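Long-range contacts in uncharacterized protein VP1736 (Vibrio parahaemolyticus, PDB 3LXQ), which is of unknown function but belongs to the sulfatase family of the alkaline phosphatase clan, in which a mixed beta sheet is packed between helices: residues V140-F144 against F162-A166; A151-L155 against D187-F192; Y174-Y180 against G197-E203; K359-I363 against N442-S446. The contacts are given in a common frame with arbitrary orientation. Residues are numbered along the deposited sequence.

Interactions 1, 2 and 3 lie within the sulfatase-family part of the chain; interaction 4 joins the end of strand 358-360 to the loop after helix 422-441. Interaction 1 is the hub: its centre is about 12 Å from that of interaction 2, 14 Å from interaction 3 and 9 Å from interaction 4, and it touches all three. Segments of interactions 2 and 3 alternate along the chain, because helix 189-195 of interaction 2 connects the two parallel strands of interaction 3. Interaction 4 comes last and meets interaction 1 mainly through Tyr444. Interactions 3 and 4, about 21 Å apart between centres, do not touch. Sheet edge, helix layer and tail are thus joined through one buried junction.

Interaction 1 (V140-F144 against F162-A166); sequences VTTGF and FFTIA
Two helix ends meet here. Val140 and Thr141 close helix 133-141; Thr142 (phi/psi -124/-27) is the first residue to leave helical geometry, and Gly143 turns the chain with a positive phi (77/8) that favours glycine. In the other segment Phe162 to Thr164 are extended, and Ile165 and Ala166 begin helix 165-171. Thr142 faces Thr164, CA to CA 4.4 Å. The carbonyl Thr141 O, at the helix C-terminus, accepts a hydrogen bond from Ile165 N (2.8 Å) and a CA-H...O contact from Thr164 CA (3.2 Å), so one helix's end receives the next one's start. Thr142, chi1 p, takes Phe144 N on its OG1 (3.0 Å) in an ST turn; the same hydroxyl bonds Glu138 O. Phe144 and Phe162, both chi1 t, form a T-shaped pair in which the edge of Phe162 meets the face of Phe144, centroids 5.2 Å apart and planes at 90°. Thr164 suits the N-cap: chi1 p brings its OG1 to Asp167 N, and it also bonds Asn196 O. Thr141 and Ile165 rest on strand 241-246, Ile165 also on helix 346-353, while Phe144 packs on helix 422-441.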
loop_
_atom_site.group_PDB
_atom_site.type_symbol
_atom_site.label_atom_id
_atom_site.label_comp_id
_atom_site.label_asym_id
_atom_site.label_seq_id
_atom_site.Cartn_x
_atom_site.Cartn_y
_atom_site.Cartn_z
ATOM N N VAL A 140 2.750 -2.571 -0.605
ATOM C CA VAL A 140 2.596 -2.960 0.811
ATOM C C VAL A 140 3.270 -4.273 1.151
ATOM O O VAL A 140 3.451 -4.592 2.330
ATOM C CB VAL A 140 1.109 -2.982 1.268
ATOM C CG1 VAL A 140 0.478 -1.615 1.039
ATOM C CG2 VAL A 140 0.308 -4.092 0.544
ATOM N N THR A 141 3.669 -5.043 0.148
ATOM C CA THR A 141 4.365 -6.302 0.468
ATOM C C THR A 141 5.872 -6.208 0.268
ATOM O O THR A 141 6.630 -6.976 0.870
ATOM C CB THR A 141 3.832 -7.506 -0.328
ATOM O OG1 THR A 141 4.039 -7.288 -1.725
ATOM C CG2 THR A 141 2.366 -7.716 -0.045
ATOM N N THR A 142 6.294 -5.286 -0.593
ATOM C CA THR A 142 7.712 -5.138 -0.962
ATOM C C THR A 142 8.280 -3.731 -0.728
ATOM O O THR A 142 9.487 -3.580 -0.558
ATOM C CB THR A 142 7.983 -5.456 -2.446
ATOM O OG1 THR A 142 7.616 -4.327 -3.253
ATOM C CG2 THR A 142 7.237 -6.675 -2.911
ATOM N N GLY A 143 7.430 -2.705 -0.779
ATOM C CA GLY A 143 7.895 -1.334 -0.554
ATOM C C GLY A 143 8.614 -0.772 -1.756
ATOM O O GLY A 143 9.167 0.327 -1.689
ATOM N N PHE A 144 8.575 -1.521 -2.865
ATOM C CA PHE A 144 9.311 -1.202 -4.077
ATOM C C PHE A 144 8.595 -0.062 -4.759
ATOM O O PHE A 144 7.372 -0.100 -4.887
ATOM C CB PHE A 144 9.342 -2.431 -4.996
ATOM C CG PHE A 144 10.358 -2.361 -6.126
ATOM C CD1 PHE A 144 11.714 -2.165 -5.871
ATOM C CD2 PHE A 144 9.953 -2.563 -7.440
ATOM C CE1 PHE A 144 12.640 -2.120 -6.906
ATOM C CE2 PHE A 144 10.875 -2.534 -8.489
ATOM C CZ PHE A 144 12.220 -2.314 -8.226
ATOM N N PHE A 162 12.619 -12.273 -4.710
ATOM C CA PHE A 162 12.528 -10.810 -4.661
ATOM C C PHE A 162 12.285 -10.436 -3.203
ATOM O O PHE A 162 11.722 -11.230 -2.439
ATOM C CB PHE A 162 11.387 -10.322 -5.553
ATOM C CG PHE A 162 11.449 -8.847 -5.911
ATOM C CD1 PHE A 162 12.315 -8.388 -6.900
ATOM C CD2 PHE A 162 10.592 -7.930 -5.293
ATOM C CE1 PHE A 162 12.353 -7.052 -7.248
ATOM C CE2 PHE A 162 10.634 -6.582 -5.617
ATOM C CZ PHE A 162 11.508 -6.134 -6.608
ATOM N N PHE A 163 12.711 -9.245 -2.793
ATOM C CA PHE A 163 12.444 -8.842 -1.426
ATOM C C PHE A 163 10.958 -8.606 -1.150
ATOM O O PHE A 163 10.294 -7.842 -1.865
ATOM C CB PHE A 163 13.261 -7.618 -0.971
ATOM C CG PHE A 163 12.869 -7.160 0.402
ATOM C CD1 PHE A 163 13.418 -7.755 1.531
ATOM C CD2 PHE A 163 11.843 -6.242 0.567
ATOM C CE1 PHE A 163 13.003 -7.371 2.805
ATOM C CE2 PHE A 163 11.421 -5.867 1.839
ATOM C CZ PHE A 163 12.000 -6.409 2.944
ATOM N N THR A 164 10.448 -9.288 -0.123
ATOM C CA THR A 164 9.107 -9.033 0.429
ATOM C C THR A 164 9.175 -9.096 1.966
ATOM O O THR A 164 10.004 -9.827 2.518
ATOM C CB THR A 164 8.032 -10.066 -0.051
ATOM O OG1 THR A 164 8.316 -11.360 0.504
ATOM C CG2 THR A 164 7.970 -10.160 -1.573
ATOM N N ILE A 165 8.284 -8.375 2.647
ATOM C CA ILE A 165 8.174 -8.509 4.103
ATOM C C ILE A 165 7.597 -9.871 4.482
ATOM O O ILE A 165 7.742 -10.310 5.619
ATOM C CB ILE A 165 7.340 -7.382 4.775
ATOM C CG1 ILE A 165 5.907 -7.350 4.230
ATOM C CG2 ILE A 165 8.048 -6.014 4.627
ATOM C CD1 ILE A 165 4.884 -6.721 5.200
ATOM N N ALA A 166 6.941 -10.530 3.523
ATOM C CA ALA A 166 6.449 -11.890 3.715
ATOM C C ALA A 166 7.594 -12.826 4.026
ATOM O O ALA A 166 7.557 -13.521 5.054
ATOM C CB ALA A 166 5.689 -12.384 2.494
#

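Interaction 2 (A151-L155 against D187-F192); sequences AVVKL and DNMKTF
A loop turn packs against the start of a helix here, with an apolar centre and a salt bridge at its partly exposed margin; the turn follows helix 133-141, and the helix is 189-195, which follows strand 175-180. Ala151 to Lys154 form a type I beta turn closed by Lys154 N to Ala151 O (3.0 Å). Opposite, Asp187 (phi/psi 51/24) and Asn188 (65/16) both have positive phi, a conformation that Asp and Asn tolerate better than most residues, and Asn188 occupies the N-cap position, though its side chain makes no capping bond; the first helical turn follows with Phe192 N to Asn188 O (3.1 Å). The nearest CA pairs are Val153 with Phe192 (5.6 Å) and Lys154 with Asn188 (6.1 Å). The helix is the connector of a beta-alpha-beta unit, and the turn packs on the first turn of this crossover helix. Val153 fills the centre: its CA lies over the face of the Phe192 ring, 4.0 Å from the centroid, in a CH-pi contact, while chi1 t puts CG1 3.8 Å from Phe192 CB and 3.5 Å from Asp187 O. Phe192, also chi1 t, reaches on to Val152, CZ to CG2 3.8 Å. Selenomethionine Met189 turns its CA-CB bond away and packs on Phe178 and Tyr180 of strand 175-180. Lys154, nearly extended beyond an m chi1, reaches past the turn so that NZ meets Asp187 OD1 at 2.8 Å.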
loop_
_atom_site.group_PDB
_atom_site.type_symbol
_atom_site.label_atom_id
_atom_site.label_comp_id
_atom_site.label_asym_id
_atom_site.label_seq_id
_atom_site.Cartn_x
_atom_site.Cartn_y
_atom_site.Cartn_z
ATOM N N ALA A 151 3.917 -3.482 -12.238
ATOM C CA ALA A 151 4.406 -3.920 -10.923
ATOM C C ALA A 151 5.107 -5.290 -10.992
ATOM O O ALA A 151 4.782 -6.126 -11.844
ATOM C CB ALA A 151 3.256 -3.973 -9.952
ATOM N N VAL A 152 6.043 -5.516 -10.069
ATOM C CA VAL A 152 6.850 -6.737 -10.025
ATOM C C VAL A 152 6.039 -8.004 -9.748
ATOM O O VAL A 152 6.560 -9.112 -9.879
ATOM C CB VAL A 152 8.016 -6.658 -8.983
ATOM C CG1 VAL A 152 8.849 -5.398 -9.167
ATOM C CG2 VAL A 152 7.496 -6.802 -7.559
ATOM N N VAL A 153 4.771 -7.850 -9.372
ATOM C CA VAL A 153 3.883 -9.018 -9.220
ATOM C C VAL A 153 3.774 -9.746 -10.560
ATOM O O VAL A 153 3.589 -10.972 -10.603
ATOM C CB VAL A 153 2.472 -8.623 -8.726
ATOM C CG1 VAL A 153 1.576 -9.863 -8.567
ATOM C CG2 VAL A 153 2.556 -7.828 -7.421
ATOM N N LYS A 154 3.923 -8.984 -11.644
ATOM C CA LYS A 154 3.771 -9.507 -13.001
ATOM C C LYS A 154 5.074 -9.568 -13.801
ATOM O O LYS A 154 5.059 -9.921 -14.980
ATOM C CB LYS A 154 2.720 -8.691 -13.776
ATOM C CG LYS A 154 1.310 -8.899 -13.279
ATOM C CD LYS A 154 0.299 -8.103 -14.072
ATOM C CE LYS A 154 -1.099 -8.606 -13.768
ATOM N NZ LYS A 154 -2.146 -7.747 -14.383
ATOM N N LEU A 155 6.203 -9.233 -13.182
ATOM C CA LEU A 155 7.460 -9.261 -13.927
ATOM C C LEU A 155 8.183 -10.583 -13.689
ATOM O O LEU A 155 8.091 -11.149 -12.607
ATOM C CB LEU A 155 8.325 -8.043 -13.597
ATOM C CG LEU A 155 7.719 -6.687 -13.979
ATOM C CD1 LEU A 155 8.646 -5.565 -13.570
ATOM C CD2 LEU A 155 7.411 -6.590 -15.480
ATOM N N ASP A 187 -4.334 -11.859 -11.757
ATOM C CA ASP A 187 -3.219 -10.895 -11.721
ATOM C C ASP A 187 -1.887 -11.522 -11.274
ATOM O O ASP A 187 -1.009 -10.826 -10.750
ATOM C CB ASP A 187 -3.546 -9.703 -10.808
ATOM C CG ASP A 187 -4.255 -8.565 -11.534
ATOM O OD1 ASP A 187 -4.252 -8.512 -12.788
ATOM O OD2 ASP A 187 -4.817 -7.701 -10.829
ATOM N N ASN A 188 -1.742 -12.832 -11.451
ATOM C CA ASN A 188 -0.486 -13.524 -11.130
ATOM C C ASN A 188 -0.118 -13.517 -9.623
ATOM O O ASN A 188 1.020 -13.809 -9.248
ATOM C CB ASN A 188 0.651 -12.921 -11.980
ATOM C CG ASN A 188 1.861 -13.822 -12.070
ATOM O OD1 ASN A 188 2.994 -13.361 -11.942
ATOM N ND2 ASN A 188 1.628 -15.116 -12.274
HETATM N N MSE A 189 -1.083 -13.193 -8.766
HETATM C CA MSE A 189 -0.805 -13.022 -7.337
HETATM C C MSE A 189 -0.278 -14.293 -6.675
HETATM O O MSE A 189 0.792 -14.270 -6.062
HETATM C CB MSE A 189 -2.031 -12.496 -6.599
HETATM C CG MSE A 189 -2.430 -11.102 -7.035
HETATM SE SE MSE A 189 -4.036 -10.473 -6.136
HETATM C CE MSE A 189 -5.238 -11.968 -6.576
ATOM N N LYS A 190 -1.007 -15.400 -6.827
ATOM C CA LYS A 190 -0.642 -16.660 -6.177
ATOM C C LYS A 190 0.800 -17.061 -6.462
ATOM O O LYS A 190 1.516 -17.485 -5.564
ATOM C CB LYS A 190 -1.576 -17.800 -6.604
ATOM C CG LYS A 190 -1.489 -19.013 -5.694
ATOM C CD LYS A 190 -1.635 -20.302 -6.444
ATOM C CE LYS A 190 -2.813 -21.088 -5.914
ATOM N NZ LYS A 190 -4.087 -20.433 -6.344
ATOM N N THR A 191 1.202 -16.938 -7.722
ATOM C CA THR A 191 2.545 -17.300 -8.162
ATOM C C THR A 191 3.591 -16.371 -7.556
ATOM O O THR A 191 4.606 -16.824 -7.037
ATOM C CB THR A 191 2.640 -17.323 -9.713
ATOM O OG1 THR A 191 1.734 -18.311 -10.221
ATOM C CG2 THR A 191 4.053 -17.666 -10.190
ATOM N N PHE A 192 3.336 -15.070 -7.603
ATOM C CA PHE A 192 4.231 -14.122 -6.953
ATOM C C PHE A 192 4.306 -14.331 -5.441
ATOM O O PHE A 192 5.378 -14.194 -4.859
ATOM C CB PHE A 192 3.815 -12.688 -7.248
ATOM C CG PHE A 192 4.702 -11.653 -6.603
ATOM C CD1 PHE A 192 5.941 -11.337 -7.153
ATOM C CD2 PHE A 192 4.288 -10.975 -5.459
ATOM C CE1 PHE A 192 6.749 -10.357 -6.580
ATOM C CE2 PHE A 192 5.095 -9.987 -4.888
ATOM C CZ PHE A 192 6.330 -9.684 -5.446
#

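Interaction 3 (Y174-Y180 against G197-E203); sequences YHTQFIY and GFDQIVE
Strands 175-180 and 200-202 are the parallel strands of a beta-alpha-beta unit, connected by helix 189-195. Their axes approach to 4.9 Å at 17°, pairing Gln177 with Gln200, Phe178 with Ile201 and Ile179 with Val202. Gly197 (phi/psi 100/-6), where a CB would clash with the preceding carbonyl, leads into the second strand. Thr176, chi1 p, donates from OG1 to Gly197 O (2.5 Å), while its carbonyl O takes both Asp199 N (2.9 Å) and Gln200 N (3.2 Å), because Asp199 (-85/-63) breaks the extended run and shifts the register from Thr176-Phe198 to Gln177-Gln200. Phe178 (chi1 t) and Ile201 (chi1 m) share the face toward helix 189-195, with Ile201 CG2 4.1 Å from Phe178 CD2; Phe198, chi1 m, brings CD2 to 3.9 Å from Phe178 CB, and both rings meet Phe193. The opposite face carries Gln177, Gln200 (t), Ile179 (m) and Val202 (t), with Ile179 CG2 to Val202 CG1 4.2 Å; the beta-branched residues suit extended backbone. His175, chi1 t, lays its ring face over Asp199 CB. Glu203, chi1 p, leads away to a salt bridge with Lys190. Phe178 N bonds Gln200 O weakly (3.3 Å), Val202 N bonds Phe178 O (3.0 Å), and Tyr180 N bonds Val202 O (3.1 Å).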
loop_
_atom_site.group_PDB
_atom_site.type_symbol
_atom_site.label_atom_id
_atom_site.label_comp_id
_atom_site.label_asym_id
_atom_site.label_seq_id
_atom_site.Cartn_x
_atom_site.Cartn_y
_atom_site.Cartn_z
ATOM N N TYR A 174 7.669 -16.189 11.424
ATOM C CA TYR A 174 6.238 -15.925 11.223
ATOM C C TYR A 174 5.574 -16.918 10.263
ATOM O O TYR A 174 6.194 -17.388 9.298
ATOM C CB TYR A 174 6.016 -14.518 10.637
ATOM C CG TYR A 174 5.997 -13.353 11.615
ATOM C CD1 TYR A 174 7.138 -12.991 12.339
ATOM C CD2 TYR A 174 4.845 -12.570 11.766
ATOM C CE1 TYR A 174 7.119 -11.889 13.214
ATOM C CE2 TYR A 174 4.815 -11.478 12.636
ATOM C CZ TYR A 174 5.952 -11.145 13.350
ATOM O OH TYR A 174 5.910 -10.092 14.223
ATOM N N HIS A 175 4.301 -17.213 10.517
ATOM C CA HIS A 175 3.469 -17.823 9.505
ATOM C C HIS A 175 2.992 -16.688 8.615
ATOM O O HIS A 175 2.617 -15.629 9.110
ATOM C CB HIS A 175 2.269 -18.531 10.117
ATOM C CG HIS A 175 1.427 -19.243 9.107
ATOM N ND1 HIS A 175 1.676 -20.543 8.713
ATOM C CD2 HIS A 175 0.349 -18.833 8.398
ATOM C CE1 HIS A 175 0.780 -20.902 7.812
ATOM N NE2 HIS A 175 -0.034 -19.881 7.600
ATOM N N THR A 176 3.019 -16.901 7.304
ATOM C CA THR A 176 2.618 -15.841 6.363
ATOM C C THR A 176 1.514 -16.322 5.429
ATOM O O THR A 176 1.570 -17.439 4.904
ATOM C CB THR A 176 3.817 -15.300 5.565
ATOM O OG1 THR A 176 4.506 -16.389 4.932
ATOM C CG2 THR A 176 4.780 -14.564 6.492
ATOM N N GLN A 177 0.501 -15.480 5.238
ATOM C CA GLN A 177 -0.667 -15.870 4.457
ATOM C C GLN A 177 -1.258 -14.720 3.670
ATOM O O GLN A 177 -1.004 -13.557 3.962
ATOM C CB GLN A 177 -1.751 -16.506 5.342
ATOM C CG GLN A 177 -2.352 -15.558 6.370
ATOM C CD GLN A 177 -3.590 -16.110 7.051
ATOM O OE1 GLN A 177 -3.853 -17.317 7.027
ATOM N NE2 GLN A 177 -4.364 -15.222 7.668
ATOM N N PHE A 178 -2.050 -15.083 2.667
ATOM C CA PHE A 178 -2.799 -14.155 1.853
ATOM C C PHE A 178 -4.237 -14.639 1.889
ATOM O O PHE A 178 -4.496 -15.790 1.605
ATOM C CB PHE A 178 -2.255 -14.198 0.428
ATOM C CG PHE A 178 -3.081 -13.436 -0.582
ATOM C CD1 PHE A 178 -3.395 -12.088 -0.394
ATOM C CD2 PHE A 178 -3.502 -14.065 -1.750
ATOM C CE1 PHE A 178 -4.146 -11.378 -1.348
ATOM C CE2 PHE A 178 -4.242 -13.369 -2.709
ATOM C CZ PHE A 178 -4.562 -12.018 -2.508
ATOM N N ILE A 179 -5.164 -13.773 2.272
ATOM C CA ILE A 179 -6.576 -14.127 2.222
ATOM C C ILE A 179 -7.267 -13.295 1.145
ATOM O O ILE A 179 -7.211 -12.071 1.171
ATOM C CB ILE A 179 -7.314 -13.949 3.572
ATOM C CG1 ILE A 179 -6.559 -14.646 4.719
ATOM C CG2 ILE A 179 -8.738 -14.521 3.472
ATOM C CD1 ILE A 179 -7.187 -14.417 6.118
ATOM N N TYR A 180 -7.936 -13.992 0.234
ATOM C CA TYR A 180 -8.623 -13.408 -0.910
ATOM C C TYR A 180 -9.980 -14.106 -1.090
ATOM O O TYR A 180 -10.124 -15.276 -0.741
ATOM C CB TYR A 180 -7.747 -13.623 -2.141
ATOM C CG TYR A 180 -8.156 -12.890 -3.392
ATOM C CD1 TYR A 180 -8.441 -11.532 -3.367
ATOM C CD2 TYR A 180 -8.206 -13.557 -4.619
ATOM C CE1 TYR A 180 -8.798 -10.862 -4.513
ATOM C CE2 TYR A 180 -8.562 -12.896 -5.782
ATOM C CZ TYR A 180 -8.860 -11.546 -5.721
ATOM O OH TYR A 180 -9.212 -10.874 -6.861
ATOM N N GLY A 197 7.750 -15.983 -0.253
ATOM C CA GLY A 197 7.646 -15.977 1.206
ATOM C C GLY A 197 6.300 -16.231 1.856
ATOM O O GLY A 197 6.214 -16.330 3.084
ATOM N N PHE A 198 5.244 -16.328 1.059
ATOM C CA PHE A 198 3.940 -16.699 1.601
ATOM C C PHE A 198 3.840 -18.220 1.767
ATOM O O PHE A 198 4.215 -18.973 0.862
ATOM C CB PHE A 198 2.807 -16.166 0.727
ATOM C CG PHE A 198 2.571 -14.687 0.871
ATOM C CD1 PHE A 198 3.406 -13.768 0.243
ATOM C CD2 PHE A 198 1.502 -14.213 1.626
ATOM C CE1 PHE A 198 3.180 -12.397 0.367
ATOM C CE2 PHE A 198 1.270 -12.843 1.761
ATOM C CZ PHE A 198 2.114 -11.932 1.131
ATOM N N ASP A 199 3.359 -18.651 2.937
ATOM C CA ASP A 199 3.202 -20.070 3.263
ATOM C C ASP A 199 1.870 -20.600 2.749
ATOM O O ASP A 199 1.826 -21.492 1.903
ATOM C CB ASP A 199 3.264 -20.299 4.783
ATOM C CG ASP A 199 4.667 -20.191 5.344
ATOM O OD1 ASP A 199 5.638 -20.322 4.572
ATOM O OD2 ASP A 199 4.796 -19.987 6.571
ATOM N N GLN A 200 0.793 -20.038 3.288
ATOM C CA GLN A 200 -0.572 -20.456 3.013
ATOM C C GLN A 200 -1.245 -19.430 2.105
ATOM O O GLN A 200 -0.998 -18.231 2.229
ATOM C CB GLN A 200 -1.324 -20.569 4.339
ATOM C CG GLN A 200 -2.841 -20.639 4.242
ATOM C CD GLN A 200 -3.521 -20.563 5.599
ATOM O OE1 GLN A 200 -4.389 -21.378 5.913
ATOM N NE2 GLN A 200 -3.120 -19.589 6.419
ATOM N N ILE A 201 -2.065 -19.904 1.173
ATOM C CA ILE A 201 -2.970 -19.029 0.437
ATOM C C ILE A 201 -4.388 -19.549 0.589
ATOM O O ILE A 201 -4.690 -20.715 0.287
ATOM C CB ILE A 201 -2.584 -18.848 -1.056
ATOM C CG1 ILE A 201 -1.332 -17.976 -1.165
ATOM C CG2 ILE A 201 -3.729 -18.187 -1.833
ATOM C CD1 ILE A 201 -0.812 -17.788 -2.570
ATOM N N VAL A 202 -5.237 -18.664 1.094
ATOM C CA VAL A 202 -6.643 -18.931 1.303
ATOM C C VAL A 202 -7.372 -18.202 0.184
ATOM O O VAL A 202 -7.237 -16.989 0.037
ATOM C CB VAL A 202 -7.097 -18.403 2.686
ATOM C CG1 VAL A 202 -8.561 -18.725 2.954
ATOM C CG2 VAL A 202 -6.206 -18.967 3.795
ATOM N N GLU A 203 -8.122 -18.946 -0.622
ATOM C CA GLU A 203 -8.851 -18.348 -1.735
ATOM C C GLU A 203 -10.255 -18.942 -1.879
ATOM O O GLU A 203 -10.701 -19.678 -0.996
ATOM C CB GLU A 203 -8.041 -18.475 -3.023
ATOM C CG GLU A 203 -7.893 -19.888 -3.543
ATOM C CD GLU A 203 -7.035 -19.947 -4.776
ATOM O OE1 GLU A 203 -7.449 -19.377 -5.811
ATOM O OE2 GLU A 203 -5.943 -20.556 -4.706
#

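Interaction 4 (K359-I363 against N442-S446); sequences KTPMI and NWYSS
An ST turn leaving strand 358-360 meets the irregular tail after helix 422-441; that helix closes in a Schellman motif at Asn442, the first non-helical residue (phi/psi 64/45). The nearest CA pair is Pro361 with Tyr444, 6.3 Å. Packing dominates. The CA-CB bond of Pro361 points toward the tail, and its CG sits over the face of the Tyr444 ring (chi1 -142°, between wells), 4.1 Å from the centroid and 17° off the normal, a CH-pi contact that suits proline's compact, restricted ring. Selenomethionine Met362, chi1 m, approaches the hydroxyl end, CG to Tyr444 OH 3.4 Å, and runs on to helices 165-171 and 346-353. Among polar contacts, Thr360, chi1 p, shapes the turn by accepting Met362 N on OG1 (3.0 Å). Tyrosine suits its place because its ring also meets Phe144 and Phe162 and its OH bonds Thr142 O, tying the C-terminal loop to the end of helix 133-141. A water bridges the segments, accepting from Ile363 N at 3.2 Å and donating to Tyr444 OH at 2.6 Å.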
loop_
_atom_site.group_PDB
_atom_site.type_symbol
_atom_site.label_atom_id
_atom_site.label_comp_id
_atom_site.label_asym_id
_atom_site.label_seq_id
_atom_site.Cartn_x
_atom_site.Cartn_y
_atom_site.Cartn_z
ATOM N N LYS A 359 16.624 -5.051 8.349
ATOM C CA LYS A 359 17.766 -4.863 7.460
ATOM C C LYS A 359 17.282 -5.189 6.049
ATOM O O LYS A 359 17.245 -6.352 5.657
ATOM C CB LYS A 359 18.941 -5.779 7.859
ATOM C CG LYS A 359 20.162 -5.645 6.942
ATOM C CD LYS A 359 21.386 -6.358 7.491
ATOM C CE LYS A 359 22.662 -5.921 6.776
ATOM N NZ LYS A 359 23.851 -6.600 7.392
ATOM N N THR A 360 16.875 -4.165 5.298
ATOM C CA THR A 360 16.243 -4.384 4.008
ATOM C C THR A 360 16.697 -3.321 3.015
ATOM O O THR A 360 17.265 -2.300 3.420
ATOM C CB THR A 360 14.692 -4.356 4.113
ATOM O OG1 THR A 360 14.215 -3.012 3.999
ATOM C CG2 THR A 360 14.201 -4.981 5.425
ATOM N N PRO A 361 16.440 -3.546 1.710
ATOM C CA PRO A 361 16.726 -2.510 0.730
ATOM C C PRO A 361 15.597 -1.488 0.558
ATOM O O PRO A 361 15.685 -0.638 -0.320
ATOM C CB PRO A 361 16.941 -3.307 -0.558
ATOM C CG PRO A 361 16.035 -4.469 -0.406
ATOM C CD PRO A 361 16.100 -4.828 1.062
HETATM N N MSE A 362 14.556 -1.553 1.386
HETATM C CA MSE A 362 13.422 -0.617 1.287
HETATM C C MSE A 362 13.834 0.833 1.536
HETATM O O MSE A 362 14.518 1.133 2.513
HETATM C CB MSE A 362 12.294 -0.996 2.254
HETATM C CG MSE A 362 11.739 -2.394 2.075
HETATM SE SE MSE A 362 10.068 -2.627 3.045
HETATM C CE MSE A 362 10.770 -2.899 4.847
ATOM N N ILE A 363 13.402 1.731 0.654
ATOM C CA ILE A 363 13.709 3.140 0.797
ATOM C C ILE A 363 12.534 3.929 1.393
ATOM O O ILE A 363 12.648 5.127 1.651
ATOM C CB ILE A 363 14.198 3.773 -0.524
ATOM C CG1 ILE A 363 13.087 3.765 -1.585
ATOM C CG2 ILE A 363 15.442 3.045 -1.013
ATOM C CD1 ILE A 363 13.406 4.589 -2.820
ATOM N N ASN A 442 18.923 -6.420 -10.288
ATOM C CA ASN A 442 18.683 -7.315 -9.147
ATOM C C ASN A 442 19.092 -6.687 -7.826
ATOM O O ASN A 442 19.709 -7.334 -6.970
ATOM C CB ASN A 442 19.375 -8.669 -9.345
ATOM C CG ASN A 442 19.084 -9.268 -10.699
ATOM O OD1 ASN A 442 19.942 -9.272 -11.579
ATOM N ND2 ASN A 442 17.853 -9.743 -10.886
ATOM N N TRP A 443 18.708 -5.423 -7.659
ATOM C CA TRP A 443 19.070 -4.668 -6.467
ATOM C C TRP A 443 18.058 -4.842 -5.352
ATOM O O TRP A 443 18.207 -4.258 -4.279
ATOM C CB TRP A 443 19.246 -3.180 -6.779
ATOM C CG TRP A 443 20.463 -2.851 -7.609
ATOM C CD1 TRP A 443 21.583 -3.631 -7.801
ATOM C CD2 TRP A 443 20.695 -1.634 -8.330
ATOM N NE1 TRP A 443 22.483 -2.970 -8.612
ATOM C CE2 TRP A 443 21.966 -1.742 -8.943
ATOM C CE3 TRP A 443 19.954 -0.457 -8.512
ATOM C CZ2 TRP A 443 22.503 -0.722 -9.733
ATOM C CZ3 TRP A 443 20.488 0.555 -9.304
ATOM C CH2 TRP A 443 21.748 0.413 -9.908
ATOM N N TYR A 444 17.055 -5.677 -5.586
ATOM C CA TYR A 444 15.950 -5.757 -4.656
ATOM C C TYR A 444 15.601 -7.199 -4.279
ATOM O O TYR A 444 14.429 -7.548 -4.122
ATOM C CB TYR A 444 14.746 -4.977 -5.212
ATOM C CG TYR A 444 13.953 -4.228 -4.166
ATOM C CD1 TYR A 444 14.378 -2.981 -3.687
ATOM C CD2 TYR A 444 12.764 -4.751 -3.665
ATOM C CE1 TYR A 444 13.632 -2.286 -2.727
ATOM C CE2 TYR A 444 12.016 -4.071 -2.717
ATOM C CZ TYR A 444 12.449 -2.838 -2.254
ATOM O OH TYR A 444 11.690 -2.191 -1.304
ATOM N N SER A 445 16.640 -8.013 -4.101
ATOM C CA SER A 445 16.491 -9.413 -3.750
ATOM C C SER A 445 16.227 -9.590 -2.259
ATOM O O SER A 445 16.392 -8.656 -1.477
ATOM C CB SER A 445 17.769 -10.151 -4.103
ATOM O OG SER A 445 18.738 -9.924 -3.098
ATOM N N SER A 446 15.839 -10.804 -1.870
ATOM C CA SER A 446 15.697 -11.151 -0.454
ATOM C C SER A 446 16.953 -11.701 0.205
ATOM O O SER A 446 16.874 -12.213 1.329
ATOM C CB SER A 446 14.506 -12.097 -0.200
ATOM O OG SER A 446 14.264 -12.983 -1.274
HETATM O O HOH W 1 11.871 0.359 -1.739
#